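Local atomic coordinates of putative fimbrial subunit (Corynebacterium diphtheriae, PDB entry 4HSQ), a protein that probably forms the shaft of a surface pilus as its major pilin, SpaD, of which domains 2 and 3 are present here. Residues 124-129 with 133-138; 6-11 with 43-48. All blocks are in the same frame, centred on the assembly; numbering follows the deposited sequence.

Contact 1: 124-129 with 133-138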
loop_
_atom_site.group_PDB
_atom_site.type_symbol
_atom_site.label_atom_id
_atom_site.label_comp_id
_atom_site.label_asym_id
_atom_site.label_seq_id
_atom_site.Cartn_x
_atom_site.Cartn_y
_atom_site.Cartn_z
ATOM N N VAL A 124 19.434 -3.188 10.604
ATOM C CA VAL A 124 20.642 -2.483 10.229
ATOM C C VAL A 124 21.754 -3.337 10.851
ATOM O O VAL A 124 21.636 -3.768 12.006
ATOM C CB VAL A 124 20.713 -0.964 10.543
ATOM C CG1 VAL A 124 19.501 -0.225 9.972
ATOM C CG2 VAL A 124 20.868 -0.692 12.030
ATOM N N ILE A 125 22.715 -3.725 10.043
ATOM C CA ILE A 125 23.803 -4.617 10.460
ATOM C C ILE A 125 25.110 -3.904 10.157
ATOM O O ILE A 125 25.357 -3.479 9.018
ATOM C CB ILE A 125 23.686 -6.023 9.770
ATOM C CG1 ILE A 125 22.254 -6.619 9.967
ATOM C CG2 ILE A 125 24.757 -7.002 10.315
ATOM C CD1 ILE A 125 21.798 -7.696 8.954
ATOM N N PHE A 126 25.961 -3.760 11.187
ATOM C CA PHE A 126 27.230 -3.078 10.980
ATOM C C PHE A 126 28.327 -3.645 11.866
ATOM O O PHE A 126 28.045 -4.329 12.841
ATOM C CB PHE A 126 27.061 -1.571 11.268
ATOM C CG PHE A 126 26.576 -1.236 12.667
ATOM C CD1 PHE A 126 27.474 -1.115 13.724
ATOM C CD2 PHE A 126 25.235 -0.961 12.908
ATOM C CE1 PHE A 126 27.029 -0.791 15.009
ATOM C CE2 PHE A 126 24.794 -0.602 14.187
ATOM C CZ PHE A 126 25.696 -0.523 15.230
ATOM N N ASN A 127 29.576 -3.299 11.551
ATOM C CA ASN A 127 30.719 -3.662 12.380
ATOM C C ASN A 127 30.978 -2.504 13.320
ATOM O O ASN A 127 31.068 -1.366 12.866
ATOM C CB ASN A 127 31.958 -3.961 11.521
ATOM C CG ASN A 127 31.888 -5.253 10.728
ATOM O OD1 ASN A 127 31.048 -6.126 10.966
ATOM N ND2 ASN A 127 32.790 -5.407 9.767
ATOM N N ASN A 128 31.009 -2.767 14.629
ATOM C CA ASN A 128 31.326 -1.723 15.614
ATOM C C ASN A 128 32.839 -1.476 15.528
ATOM O O ASN A 128 33.606 -2.402 15.792
ATOM C CB ASN A 128 30.885 -2.148 17.018
ATOM C CG ASN A 128 30.950 -1.017 18.015
ATOM O OD1 ASN A 128 31.967 -0.348 18.160
ATOM N ND2 ASN A 128 29.851 -0.752 18.695
ATOM N N PRO A 129 33.304 -0.286 15.113
ATOM C CA PRO A 129 34.756 -0.086 14.946
ATOM C C PRO A 129 35.575 -0.166 16.233
ATOM O O PRO A 129 36.787 -0.346 16.163
ATOM C CB PRO A 129 34.864 1.324 14.353
ATOM C CG PRO A 129 33.503 1.681 13.887
ATOM C CD PRO A 129 32.548 0.932 14.750
ATOM N N LYS A 133 33.079 -6.184 16.424
ATOM C CA LYS A 133 31.955 -7.093 16.577
ATOM C C LYS A 133 30.815 -6.662 15.644
ATOM O O LYS A 133 30.626 -5.461 15.434
ATOM C CB LYS A 133 31.469 -7.110 18.044
ATOM C CG LYS A 133 32.463 -7.771 19.005
ATOM C CD LYS A 133 32.129 -7.512 20.457
ATOM C CE LYS A 133 32.939 -8.402 21.382
ATOM N NZ LYS A 133 32.434 -9.807 21.400
ATOM N N GLU A 134 30.069 -7.640 15.085
ATOM C CA GLU A 134 28.924 -7.342 14.233
ATOM C C GLU A 134 27.733 -7.051 15.140
ATOM O O GLU A 134 27.477 -7.817 16.068
ATOM C CB GLU A 134 28.629 -8.489 13.251
ATOM C CG GLU A 134 27.699 -8.073 12.127
ATOM C CD GLU A 134 27.480 -9.084 11.017
ATOM O OE1 GLU A 134 26.849 -10.131 11.286
ATOM O OE2 GLU A 134 27.838 -8.779 9.856
ATOM N N VAL A 135 27.028 -5.930 14.883
ATOM C CA VAL A 135 25.849 -5.489 15.644
ATOM C C VAL A 135 24.644 -5.538 14.708
ATOM O O VAL A 135 24.759 -5.129 13.549
ATOM C CB VAL A 135 26.055 -4.076 16.259
ATOM C CG1 VAL A 135 24.777 -3.554 16.923
ATOM C CG2 VAL A 135 27.218 -4.063 17.256
ATOM N N LYS A 136 23.507 -6.066 15.201
ATOM C CA LYS A 136 22.278 -6.148 14.431
ATOM C C LYS A 136 21.145 -5.493 15.233
ATOM O O LYS A 136 20.779 -5.965 16.317
ATOM C CB LYS A 136 21.957 -7.603 14.033
ATOM C CG LYS A 136 20.688 -7.743 13.195
ATOM C CD LYS A 136 20.042 -9.110 13.384
ATOM C CE LYS A 136 19.186 -9.514 12.210
ATOM N NZ LYS A 136 19.974 -10.226 11.170
ATOM N N ASN A 137 20.622 -4.373 14.708
ATOM C CA ASN A 137 19.523 -3.634 15.329
ATOM C C ASN A 137 18.301 -3.734 14.447
ATOM O O ASN A 137 18.406 -3.511 13.242
ATOM C CB ASN A 137 19.904 -2.190 15.562
ATOM C CG ASN A 137 21.006 -2.039 16.566
ATOM O OD1 ASN A 137 21.094 -2.797 17.529
ATOM N ND2 ASN A 137 21.851 -1.054 16.374
ATOM N N LYS A 138 17.190 -4.183 15.017
ATOM C CA LYS A 138 15.936 -4.357 14.288
ATOM C C LYS A 138 15.053 -3.149 14.516
ATOM O O LYS A 138 15.086 -2.531 15.594
ATOM C CB LYS A 138 15.214 -5.638 14.738
ATOM C CG LYS A 138 16.050 -6.909 14.599
ATOM C CD LYS A 138 15.302 -8.138 15.093
ATOM C CE LYS A 138 14.876 -9.050 13.970
ATOM N NZ LYS A 138 15.998 -9.901 13.497
HETATM O O HOH W 1 28.827 -6.228 9.427
#

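Contact 2: 6-11 with 43-48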
loop_
_atom_site.group_PDB
_atom_site.type_symbol
_atom_site.label_atom_id
_atom_site.label_comp_id
_atom_site.label_asym_id
_atom_site.label_seq_id
_atom_site.Cartn_x
_atom_site.Cartn_y
_atom_site.Cartn_z
ATOM N N THR A 6 16.450 2.569 16.255
ATOM C CA THR A 6 16.293 1.929 14.935
ATOM C C THR A 6 14.809 1.959 14.601
ATOM O O THR A 6 14.016 1.330 15.293
ATOM C CB THR A 6 16.886 0.521 14.986
ATOM O OG1 THR A 6 18.100 0.574 15.732
ATOM C CG2 THR A 6 17.162 -0.032 13.639
ATOM N N GLU A 7 14.428 2.730 13.577
ATOM C CA GLU A 7 13.021 2.954 13.296
ATOM C C GLU A 7 12.687 2.766 11.841
ATOM O O GLU A 7 13.471 3.144 10.965
ATOM C CB GLU A 7 12.666 4.396 13.700
ATOM C CG GLU A 7 11.175 4.728 13.635
ATOM C CD GLU A 7 10.718 6.071 14.182
ATOM O OE1 GLU A 7 11.580 6.909 14.539
ATOM O OE2 GLU A 7 9.487 6.287 14.246
ATOM N N LYS A 8 11.502 2.220 11.602
ATOM C CA LYS A 8 10.921 2.085 10.266
ATOM C C LYS A 8 9.623 2.901 10.225
ATOM O O LYS A 8 8.825 2.848 11.167
ATOM C CB LYS A 8 10.663 0.615 9.905
ATOM C CG LYS A 8 10.147 0.427 8.461
ATOM C CD LYS A 8 10.168 -1.047 8.018
ATOM C CE LYS A 8 9.533 -1.120 6.659
ATOM N NZ LYS A 8 9.760 -2.408 5.944
ATOM N N THR A 9 9.389 3.591 9.098
ATOM C CA THR A 9 8.165 4.333 8.861
ATOM C C THR A 9 7.663 3.959 7.472
ATOM O O THR A 9 8.425 3.473 6.641
ATOM C CB THR A 9 8.360 5.861 9.012
ATOM O OG1 THR A 9 9.416 6.267 8.155
ATOM C CG2 THR A 9 8.660 6.297 10.468
ATOM N N VAL A 10 6.385 4.198 7.229
ATOM C CA VAL A 10 5.769 3.923 5.936
ATOM C C VAL A 10 4.940 5.126 5.551
ATOM O O VAL A 10 4.244 5.704 6.384
ATOM C CB VAL A 10 4.926 2.618 5.909
ATOM C CG1 VAL A 10 3.775 2.642 6.937
ATOM C CG2 VAL A 10 4.374 2.336 4.498
ATOM N N LYS A 11 5.081 5.538 4.298
ATOM C CA LYS A 11 4.271 6.600 3.744
ATOM C C LYS A 11 3.447 5.965 2.640
ATOM O O LYS A 11 3.979 5.681 1.577
ATOM C CB LYS A 11 5.128 7.762 3.211
ATOM C CG LYS A 11 4.253 8.956 2.883
ATOM C CD LYS A 11 3.911 9.714 4.193
ATOM C CE LYS A 11 2.921 10.839 3.995
ATOM N NZ LYS A 11 1.621 10.358 3.412
ATOM N N PHE A 43 21.645 -2.148 5.359
ATOM C CA PHE A 43 20.243 -2.275 5.716
ATOM C C PHE A 43 19.748 -3.519 5.085
ATOM O O PHE A 43 20.057 -3.761 3.922
ATOM C CB PHE A 43 19.402 -1.080 5.191
ATOM C CG PHE A 43 19.902 0.304 5.492
ATOM C CD1 PHE A 43 19.296 1.080 6.473
ATOM C CD2 PHE A 43 20.916 0.880 4.722
ATOM C CE1 PHE A 43 19.719 2.396 6.713
ATOM C CE2 PHE A 43 21.331 2.201 4.954
ATOM C CZ PHE A 43 20.716 2.954 5.938
ATOM N N GLU A 44 18.910 -4.283 5.798
ATOM C CA GLU A 44 18.289 -5.480 5.250
ATOM C C GLU A 44 16.817 -5.400 5.502
ATOM O O GLU A 44 16.418 -4.923 6.555
ATOM C CB GLU A 44 18.888 -6.763 5.853
ATOM C CG GLU A 44 20.245 -7.064 5.249
ATOM C CD GLU A 44 20.809 -8.440 5.524
ATOM O OE1 GLU A 44 20.093 -9.271 6.125
ATOM O OE2 GLU A 44 21.976 -8.683 5.144
ATOM N N ASP A 45 16.003 -5.813 4.528
ATOM C CA ASP A 45 14.557 -5.763 4.693
ATOM C C ASP A 45 13.903 -6.864 3.883
ATOM O O ASP A 45 13.975 -6.863 2.641
ATOM C CB ASP A 45 14.017 -4.373 4.278
ATOM C CG ASP A 45 12.574 -4.112 4.695
ATOM O OD1 ASP A 45 11.754 -5.039 4.591
ATOM O OD2 ASP A 45 12.235 -2.934 4.959
ATOM N N GLU A 46 13.268 -7.810 4.600
ATOM C CA GLU A 46 12.531 -8.941 4.018
ATOM C C GLU A 46 11.190 -8.431 3.601
ATOM O O GLU A 46 10.302 -8.199 4.431
ATOM C CB GLU A 46 12.378 -10.094 5.025
ATOM C CG GLU A 46 13.690 -10.774 5.386
ATOM C CD GLU A 46 13.509 -11.890 6.395
ATOM O OE1 GLU A 46 12.927 -12.937 6.026
ATOM O OE2 GLU A 46 13.904 -11.700 7.569
ATOM N N LEU A 47 11.059 -8.162 2.328
ATOM C CA LEU A 47 9.815 -7.595 1.862
ATOM C C LEU A 47 8.765 -8.645 1.718
ATOM O O LEU A 47 9.035 -9.736 1.202
ATOM C CB LEU A 47 10.024 -6.894 0.514
ATOM C CG LEU A 47 11.031 -5.741 0.522
ATOM C CD1 LEU A 47 11.234 -5.228 -0.889
ATOM C CD2 LEU A 47 10.567 -4.606 1.461
ATOM N N ASP A 48 7.553 -8.306 2.154
ATOM C CA ASP A 48 6.386 -9.178 1.980
ATOM C C ASP A 48 6.321 -9.555 0.494
ATOM O O ASP A 48 6.605 -8.721 -0.384
ATOM C CB ASP A 48 5.104 -8.463 2.455
ATOM C CG ASP A 48 3.860 -9.319 2.346
ATOM O OD1 ASP A 48 3.348 -9.755 3.394
ATOM O OD2 ASP A 48 3.401 -9.560 1.210
#

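Contact 1: 124-129 with 133-138
The Phe126 ring lies over the side chain of Val135, whose CB stands 4.0 Å from the ring centroid, displaced toward the rim in a CH-pi contact. Phe126 CG sits between its own backbone N and carbonyl carbon (chi1 58°), a rotamer that carries the ring toward Val135 on the partner strand. Branched Val135 suits this place because both methyls reach the aromatic carbons, CG1 meeting Phe126 CZ at 3.6 Å. At the ring's edge comes the amide of Asn137, ND2 3.7 Å from Phe126 CE2, the two planes turned 67° apart. These groups share one face of a beta hairpin, in which strands 117-127 and 134-138 run antiparallel; Phe126-Val135 and Val124-Asn137 are its hydrogen-bonded pairs. Nearer the turn, Asn128 N donates to Lys133 O at 2.8 Å, while Asn128 OD1 is taken by Asn130 within it. On the other face Ile125 packs against two long polar chains: its CG1 runs alongside Lys136 CG at 3.8 Å, and its CG2 touches the Glu134 carboxylate carbon CD at 3.5 Å. Glu134 suits this place because its aliphatic CG and its CD lie against the isoleucine while OE2 takes a water. That water donates to both Asn127 OD1 (2.7 Å) and Glu134 OE2 (2.8 Å), and Asn127 ND2 is held separately by Thr39.

Contact 2: 6-11 with 43-48
The carboxylate of Asp45 receives Lys8 at its edge, not over a face: Lys8 NZ reaches OD2 from the syn side, 2.7 Å away, and residues 6-11 lay nothing over either face. Beyond the two segments, Phe105 and Ala122 touch the Asp45 side chain, which is buried. The setting is the intramolecular isopeptide site of a CnaA-type beta-sandwich domain. Lys8 NZ is covalently joined to CG of Asn120, so strand 7-11 of one sheet is tied to strand 117-127 of the facing sheet, and Asp45 comes from strand 41-46, the neighbour of 117-127. In related pilin and adhesin domains a buried acid next to the Lys-Asn link is thought to promote its formation; the position of Asp45 is consistent with such a role.

Lysine suits its place by its length. Lys8 CA and Asp45 CA are 10.3 Å apart, and the Lys8 chain bridges most of that gap fully extended from the first torsion onward, CG anti to the backbone N at chi1 -176°. Tyr23 of strand 20-28 also contacts the lysine side chain, while Lys8 N is hydrogen-bonded to Asn140 OD1. Short, flat aspartate answers from strand 41-46 of the facing sheet, the two side chains meeting at about a right angle. Lys8 NZ, bound to its own CE and to Asn120 CG, is an amide nitrogen whose N-H points almost straight at Asp45 OD2 (174°), while Asp45 OD1 stays 3.6 Å from Lys8 NZ.

In the fold
Both contacts belong to the first of the two domains, and their centres lie about 16 Å apart. They share a sheet, because strand 117-127 of contact 1 is the direct neighbour of strand 41-46 of contact 2; strand 117-127, which runs on into the hairpin of contact 1, also holds the isopeptide asparagine. Where they meet, Val124 CG1 packs 3.7 Å from Phe43 CD1, and Ile125 CD1 comes within 3.6 Å of Glu44 CD. Strand 134-138 also reaches segment 6-11, with Asn137 CB 3.3 Å from Thr6 OG1. The calcium ion, bound by Ile251, Glu253, Asp260, Asp261 and Thr264, belongs to the prealbumin-like second domain, away from both contacts.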